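Long-range contacts in putative thiol-disulfide oxidoreductase (Bacteroides vulgatus, PDB 4GRF), which probably works as a thiol-disulfide oxidoreductase through its thioredoxin domain, the part in this crystal, which carries a CxxC disulfide: residues 34-39 with 110-115; 66-71 with 89-94. All coordinates share one frame; numbering follows the deposited sequence.

Contact 1 of 2, residues 34-39 with 110-115; sequences VDFWFA and FPHIIL
F38 holds its ring in the crowded position between backbone N and carbonyl carbon (chi1 48°), while F110 has CG anti to its own carbonyl carbon, and the two side chains cross at about a right angle. The result is a T-shaped pair: F38 CE1 points edge-on at one face of the F110 ring, 3.6 Å from F110 CG and toward the rim, with the planes at 77°. The edge of F110 is turned to the backbone of strand 34-37, F110 CD2 lying 3.5 Å from F36 O.

F36 also has CG anti to its carbonyl carbon, whereas H112 sends CG anti to its backbone N (chi1 -169°). Their side chains run alongside each other in the same direction, F36 CD1 meeting the edge of the imidazole 3.6 Å from H112 CD2. The planes are oblique, and Y105 meets the F36 ring as well. V34 and I114 extend this face with a contact of 3.8 Å between V34 CB and I114 CG1. On the opposite face D35 lies beside I113, and D35 OD1, buried without a polar partner, rests 3.5 Å from I113 CG1; a carboxylate placed so would probably have a raised pKa.

Between the faces the backbones zip up antiparallel. V34 and I114 form a hydrogen-bonded pair with both bonds made, but F36 and H112 are unequal: F36 N reaches H112 O at 2.9 Å, while H112 N to F36 O is a weak bond of 3.4 Å. Just before that strand comes P111, which follows a cis peptide bond and packs on W43 and C44. A cis-proline set against the CxxC helix start, here with the C41-C44 disulfide formed, is the hallmark of the thioredoxin fold's active site.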
loop_
_atom_site.group_PDB
_atom_site.type_symbol
_atom_site.label_atom_id
_atom_site.label_comp_id
_atom_site.label_asym_id
_atom_site.label_seq_id
_atom_site.Cartn_x
_atom_site.Cartn_y
_atom_site.Cartn_z
ATOM N N VAL A 34 1.023 -0.684 3.319
ATOM C CA VAL A 34 0.491 -1.260 2.100
ATOM C C VAL A 34 -0.906 -0.666 1.858
ATOM O O VAL A 34 -1.789 -0.752 2.725
ATOM C CB VAL A 34 0.437 -2.784 2.196
ATOM C CG1 VAL A 34 -0.040 -3.382 0.884
ATOM C CG2 VAL A 34 1.808 -3.327 2.549
ATOM N N ASP A 35 -1.042 -0.002 0.720
ATOM C CA ASP A 35 -2.261 0.698 0.337
ATOM C C ASP A 35 -2.892 0.006 -0.854
ATOM O O ASP A 35 -2.384 0.120 -1.967
ATOM C CB ASP A 35 -1.883 2.127 -0.039
ATOM C CG ASP A 35 -3.041 2.935 -0.514
ATOM O OD1 ASP A 35 -4.183 2.552 -0.205
ATOM O OD2 ASP A 35 -2.791 3.951 -1.217
ATOM N N PHE A 36 -3.956 -0.754 -0.611
ATOM C CA PHE A 36 -4.724 -1.378 -1.676
ATOM C C PHE A 36 -5.799 -0.398 -2.159
ATOM O O PHE A 36 -6.604 0.118 -1.375
ATOM C CB PHE A 36 -5.423 -2.649 -1.197
ATOM C CG PHE A 36 -4.501 -3.752 -0.712
ATOM C CD1 PHE A 36 -4.066 -3.783 0.597
ATOM C CD2 PHE A 36 -4.125 -4.784 -1.552
ATOM C CE1 PHE A 36 -3.245 -4.819 1.049
ATOM C CE2 PHE A 36 -3.320 -5.816 -1.102
ATOM C CZ PHE A 36 -2.872 -5.818 0.188
ATOM N N TRP A 37 -5.816 -0.163 -3.463
ATOM C CA TRP A 37 -6.637 0.907 -4.030
ATOM C C TRP A 37 -6.914 0.683 -5.509
ATOM O O TRP A 37 -6.426 -0.260 -6.121
ATOM C CB TRP A 37 -5.939 2.259 -3.828
ATOM C CG TRP A 37 -4.742 2.441 -4.711
ATOM C CD1 TRP A 37 -3.548 1.784 -4.620
ATOM C CD2 TRP A 37 -4.621 3.328 -5.816
ATOM N NE1 TRP A 37 -2.697 2.202 -5.591
ATOM C CE2 TRP A 37 -3.336 3.139 -6.361
ATOM C CE3 TRP A 37 -5.485 4.236 -6.428
ATOM C CZ2 TRP A 37 -2.882 3.840 -7.460
ATOM C CZ3 TRP A 37 -5.033 4.927 -7.524
ATOM C CH2 TRP A 37 -3.736 4.729 -8.030
ATOM N N PHE A 38 -7.724 1.568 -6.086
ATOM C CA PHE A 38 -7.844 1.637 -7.526
ATOM C C PHE A 38 -8.343 3.042 -7.830
ATOM O O PHE A 38 -8.829 3.734 -6.948
ATOM C CB PHE A 38 -8.814 0.577 -8.086
ATOM C CG PHE A 38 -10.116 0.515 -7.360
ATOM C CD1 PHE A 38 -10.240 -0.259 -6.210
ATOM C CD2 PHE A 38 -11.218 1.225 -7.802
ATOM C CE1 PHE A 38 -11.443 -0.316 -5.522
ATOM C CE2 PHE A 38 -12.428 1.162 -7.119
ATOM C CZ PHE A 38 -12.534 0.392 -5.974
ATOM N N ALA A 39 -8.185 3.461 -9.076
ATOM C CA ALA A 39 -8.450 4.834 -9.478
ATOM C C ALA A 39 -9.874 5.302 -9.153
ATOM O O ALA A 39 -10.073 6.475 -8.799
ATOM C CB ALA A 39 -8.170 4.981 -10.970
ATOM N N PHE A 110 -12.609 -0.967 0.271
ATOM C CA PHE A 110 -11.484 -0.054 0.014
ATOM C C PHE A 110 -11.826 1.337 0.518
ATOM O O PHE A 110 -12.994 1.712 0.543
ATOM C CB PHE A 110 -11.195 0.034 -1.478
ATOM C CG PHE A 110 -10.814 -1.267 -2.100
ATOM C CD1 PHE A 110 -11.781 -2.215 -2.384
ATOM C CD2 PHE A 110 -9.495 -1.547 -2.420
ATOM C CE1 PHE A 110 -11.437 -3.429 -2.962
ATOM C CE2 PHE A 110 -9.149 -2.750 -3.008
ATOM C CZ PHE A 110 -10.122 -3.694 -3.280
ATOM N N PRO A 111 -10.813 2.115 0.929
ATOM C CA PRO A 111 -9.406 1.781 0.966
ATOM C C PRO A 111 -9.116 0.667 1.983
ATOM O O PRO A 111 -9.879 0.467 2.919
ATOM C CB PRO A 111 -8.753 3.093 1.437
ATOM C CG PRO A 111 -9.797 3.764 2.250
ATOM C CD PRO A 111 -11.098 3.400 1.600
ATOM N N HIS A 112 -8.026 -0.048 1.745
ATOM C CA HIS A 112 -7.512 -1.018 2.675
ATOM C C HIS A 112 -6.036 -0.675 2.897
ATOM O O HIS A 112 -5.186 -0.866 2.000
ATOM C CB HIS A 112 -7.649 -2.427 2.150
ATOM C CG HIS A 112 -7.375 -3.457 3.178
ATOM N ND1 HIS A 112 -8.226 -3.677 4.238
ATOM C CD2 HIS A 112 -6.349 -4.321 3.331
ATOM C CE1 HIS A 112 -7.730 -4.632 5.001
ATOM N NE2 HIS A 112 -6.596 -5.045 4.468
ATOM N N ILE A 113 -5.760 -0.095 4.063
ATOM C CA ILE A 113 -4.408 0.372 4.356
ATOM C C ILE A 113 -3.915 -0.247 5.663
ATOM O O ILE A 113 -4.523 -0.063 6.728
ATOM C CB ILE A 113 -4.356 1.899 4.469
ATOM C CG1 ILE A 113 -4.980 2.541 3.233
ATOM C CG2 ILE A 113 -2.918 2.356 4.648
ATOM C CD1 ILE A 113 -5.026 4.059 3.283
ATOM N N ILE A 114 -2.819 -0.982 5.565
ATOM C CA ILE A 114 -2.262 -1.711 6.688
ATOM C C ILE A 114 -0.779 -1.364 6.855
ATOM O O ILE A 114 -0.157 -0.857 5.939
ATOM C CB ILE A 114 -2.403 -3.229 6.515
ATOM C CG1 ILE A 114 -1.666 -3.707 5.251
ATOM C CG2 ILE A 114 -3.880 -3.615 6.434
ATOM C CD1 ILE A 114 -1.645 -5.206 5.083
ATOM N N LEU A 115 -0.228 -1.653 8.030
ATOM C CA LEU A 115 1.181 -1.437 8.318
ATOM C C LEU A 115 1.824 -2.782 8.566
ATOM O O LEU A 115 1.343 -3.562 9.403
ATOM C CB LEU A 115 1.402 -0.545 9.545
ATOM C CG LEU A 115 2.876 -0.175 9.816
ATOM C CD1 LEU A 115 3.530 0.530 8.628
ATOM C CD2 LEU A 115 3.000 0.652 11.086
#

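Contact 2 of 2, residues 66-71 with 89-94; sequences YGVSTD and NQVLLQ. With SO4 (sulfate ion), chain E.
Four backbone hydrogen bonds carry the pairing of 66-71 with 89-94, and all are nearly straight. G67 N gives to N89 O at 2.7 Å, G67 O takes V91 N, S69 N gives to V91 O, and S69 O takes L93 N, so 66-71 bonds through G67 and S69 in the regular parallel pattern. A water further along donates to both D71 O and L93 O.

Apolar contact is concentrated on the face of Y66, V68 and V91. V91 meets the Y66 ring obliquely with both methyls, V91 CG1 3.8 Å from Y66 CE1 and V91 CG2 by the phenol end. V68 CG1, anti to its backbone N, sits 3.7 Å from L93 CG. These strands are the two arms of a beta-alpha-beta unit whose helix 74-84 crosses over the other face, W77 touching S69 and L92, and I81 touching Q90. On that face Q90, bent at chi2 (-81°), brings OE1 within 3.4 Å of G67 CA, where a side chain would clash.

Side-chain hydrogen bonds hold Y66 OH to V22 O and Q90 NE2 to S86 O. Within 66-71, S69 OG, anti to its backbone N (chi1 174°), accepts from D71 N at 2.9 Å, making an ST turn, and donates to D71 OD2 at 2.7 Å from above the carboxylate plane. An alanine here would lose both bonds and would probably loosen the turn and the setting of the D71 carboxylate. At the other end N89 ND2 donates to O4 of a sulfate at 2.9 Å, probably an ion from the crystallisation liquor.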
loop_
_atom_site.group_PDB
_atom_site.type_symbol
_atom_site.label_atom_id
_atom_site.label_comp_id
_atom_site.label_asym_id
_atom_site.label_seq_id
_atom_site.Cartn_x
_atom_site.Cartn_y
_atom_site.Cartn_z
ATOM N N TYR A 66 3.966 0.996 -0.158
ATOM C CA TYR A 66 3.798 0.080 -1.272
ATOM C C TYR A 66 2.325 0.134 -1.693
ATOM O O TYR A 66 1.422 -0.352 -0.994
ATOM C CB TYR A 66 4.203 -1.326 -0.829
ATOM C CG TYR A 66 4.147 -2.448 -1.864
ATOM C CD1 TYR A 66 4.897 -2.408 -3.030
ATOM C CD2 TYR A 66 3.412 -3.596 -1.608
ATOM C CE1 TYR A 66 4.876 -3.458 -3.933
ATOM C CE2 TYR A 66 3.375 -4.643 -2.500
ATOM C CZ TYR A 66 4.113 -4.583 -3.656
ATOM O OH TYR A 66 4.072 -5.639 -4.536
ATOM N N GLY A 67 2.068 0.800 -2.816
ATOM C CA GLY A 67 0.707 0.911 -3.311
ATOM C C GLY A 67 0.391 -0.212 -4.276
ATOM O O GLY A 67 1.196 -0.527 -5.173
ATOM N N VAL A 68 -0.777 -0.825 -4.073
ATOM C CA VAL A 68 -1.199 -2.001 -4.810
ATOM C C VAL A 68 -2.547 -1.752 -5.438
ATOM O O VAL A 68 -3.549 -1.659 -4.732
ATOM C CB VAL A 68 -1.270 -3.231 -3.888
ATOM C CG1 VAL A 68 -1.666 -4.470 -4.676
ATOM C CG2 VAL A 68 0.049 -3.429 -3.172
ATOM N N SER A 69 -2.570 -1.586 -6.767
ATOM C CA SER A 69 -3.829 -1.309 -7.468
ATOM C C SER A 69 -4.425 -2.523 -8.131
ATOM O O SER A 69 -3.712 -3.373 -8.679
ATOM C CB SER A 69 -3.653 -0.215 -8.524
ATOM O OG SER A 69 -4.834 -0.044 -9.297
ATOM N N THR A 70 -5.750 -2.567 -8.080
ATOM C CA THR A 70 -6.548 -3.572 -8.744
ATOM C C THR A 70 -7.189 -3.032 -10.031
ATOM O O THR A 70 -8.079 -3.649 -10.591
ATOM C CB THR A 70 -7.676 -4.060 -7.825
ATOM O OG1 THR A 70 -8.542 -2.974 -7.500
ATOM C CG2 THR A 70 -7.129 -4.665 -6.546
ATOM N N ASP A 71 -6.723 -1.901 -10.511
ATOM C CA ASP A 71 -7.299 -1.296 -11.715
ATOM C C ASP A 71 -7.318 -2.262 -12.907
ATOM O O ASP A 71 -6.311 -2.899 -13.223
ATOM C CB ASP A 71 -6.503 -0.051 -12.100
ATOM C CG ASP A 71 -7.039 1.196 -11.438
ATOM O OD1 ASP A 71 -8.170 1.586 -11.779
ATOM O OD2 ASP A 71 -6.322 1.775 -10.606
ATOM N N ASN A 89 6.280 3.643 -3.983
ATOM C CA ASN A 89 6.369 2.412 -4.767
ATOM C C ASN A 89 4.957 2.005 -5.163
ATOM O O ASN A 89 4.179 1.599 -4.312
ATOM C CB ASN A 89 7.009 1.308 -3.930
ATOM C CG ASN A 89 8.449 1.613 -3.591
ATOM O OD1 ASN A 89 9.323 1.539 -4.459
ATOM N ND2 ASN A 89 8.709 1.957 -2.344
ATOM N N GLN A 90 4.631 2.135 -6.435
ATOM C CA GLN A 90 3.299 1.813 -6.933
ATOM C C GLN A 90 3.340 0.623 -7.876
ATOM O O GLN A 90 4.052 0.661 -8.901
ATOM C CB GLN A 90 2.743 3.014 -7.712
ATOM C CG GLN A 90 2.486 4.266 -6.888
ATOM C CD GLN A 90 1.168 4.212 -6.135
ATOM O OE1 GLN A 90 0.643 3.139 -5.833
ATOM N NE2 GLN A 90 0.636 5.386 -5.797
ATOM N N VAL A 91 2.559 -0.414 -7.578
ATOM C CA VAL A 91 2.434 -1.536 -8.495
ATOM C C VAL A 91 0.992 -1.767 -8.909
ATOM O O VAL A 91 0.056 -1.436 -8.186
ATOM C CB VAL A 91 2.999 -2.859 -7.942
ATOM C CG1 VAL A 91 4.478 -2.710 -7.636
ATOM C CG2 VAL A 91 2.199 -3.352 -6.731
ATOM N N LEU A 92 0.847 -2.346 -10.097
ATOM C CA LEU A 92 -0.435 -2.790 -10.614
ATOM C C LEU A 92 -0.453 -4.305 -10.676
ATOM O O LEU A 92 0.443 -4.923 -11.278
ATOM C CB LEU A 92 -0.635 -2.216 -12.016
ATOM C CG LEU A 92 -1.946 -2.553 -12.713
ATOM C CD1 LEU A 92 -3.129 -2.002 -11.935
ATOM C CD2 LEU A 92 -1.936 -2.003 -14.132
ATOM N N LEU A 93 -1.472 -4.895 -10.071
ATOM C CA LEU A 93 -1.644 -6.352 -10.083
ATOM C C LEU A 93 -1.999 -6.811 -11.498
ATOM O O LEU A 93 -2.768 -6.154 -12.217
ATOM C CB LEU A 93 -2.719 -6.792 -9.113
ATOM C CG LEU A 93 -2.418 -6.543 -7.634
ATOM C CD1 LEU A 93 -3.592 -6.974 -6.764
ATOM C CD2 LEU A 93 -1.133 -7.240 -7.223
ATOM N N GLN A 94 -1.418 -7.918 -11.905
ATOM C CA GLN A 94 -1.855 -8.523 -13.162
ATOM C C GLN A 94 -3.233 -9.125 -12.923
ATOM O O GLN A 94 -3.549 -9.578 -11.818
ATOM C CB GLN A 94 -0.831 -9.534 -13.638
ATOM C CG GLN A 94 0.567 -8.937 -13.639
ATOM C CD GLN A 94 1.485 -9.559 -14.668
ATOM O OE1 GLN A 94 2.624 -9.899 -14.365
ATOM N NE2 GLN A 94 0.995 -9.703 -15.891
HETATM S S SO4 E . 11.766 3.799 -1.367
HETATM O O1 SO4 E . 13.084 3.906 -0.701
HETATM O O2 SO4 E . 10.730 4.391 -0.476
HETATM O O3 SO4 E . 11.790 4.534 -2.655
HETATM O O4 SO4 E . 11.487 2.366 -1.645
HETATM O O HOH W 1 -5.477 -5.044 -11.849
#

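How the contacts relate
Both contacts belong to one mixed sheet, with their centres about 9 Å apart. Across it the strands run 89-92, 63-69, 31-37, 112-116 and 122-124, so contact 2 joins the outermost strand 89-92 to its neighbour and contact 1 the two next in order; D35 O probably accepts a hydrogen bond from V68 N where the pairs meet. Along the chain contact 2 is nested within the loop that contact 1 closes. The second tie is at the strand ends, where A39 N probably bonds to D71 OD2, linking the turn after strand 63-69 to the segment that leads into the C41-C44 disulfide of this thioredoxin domain.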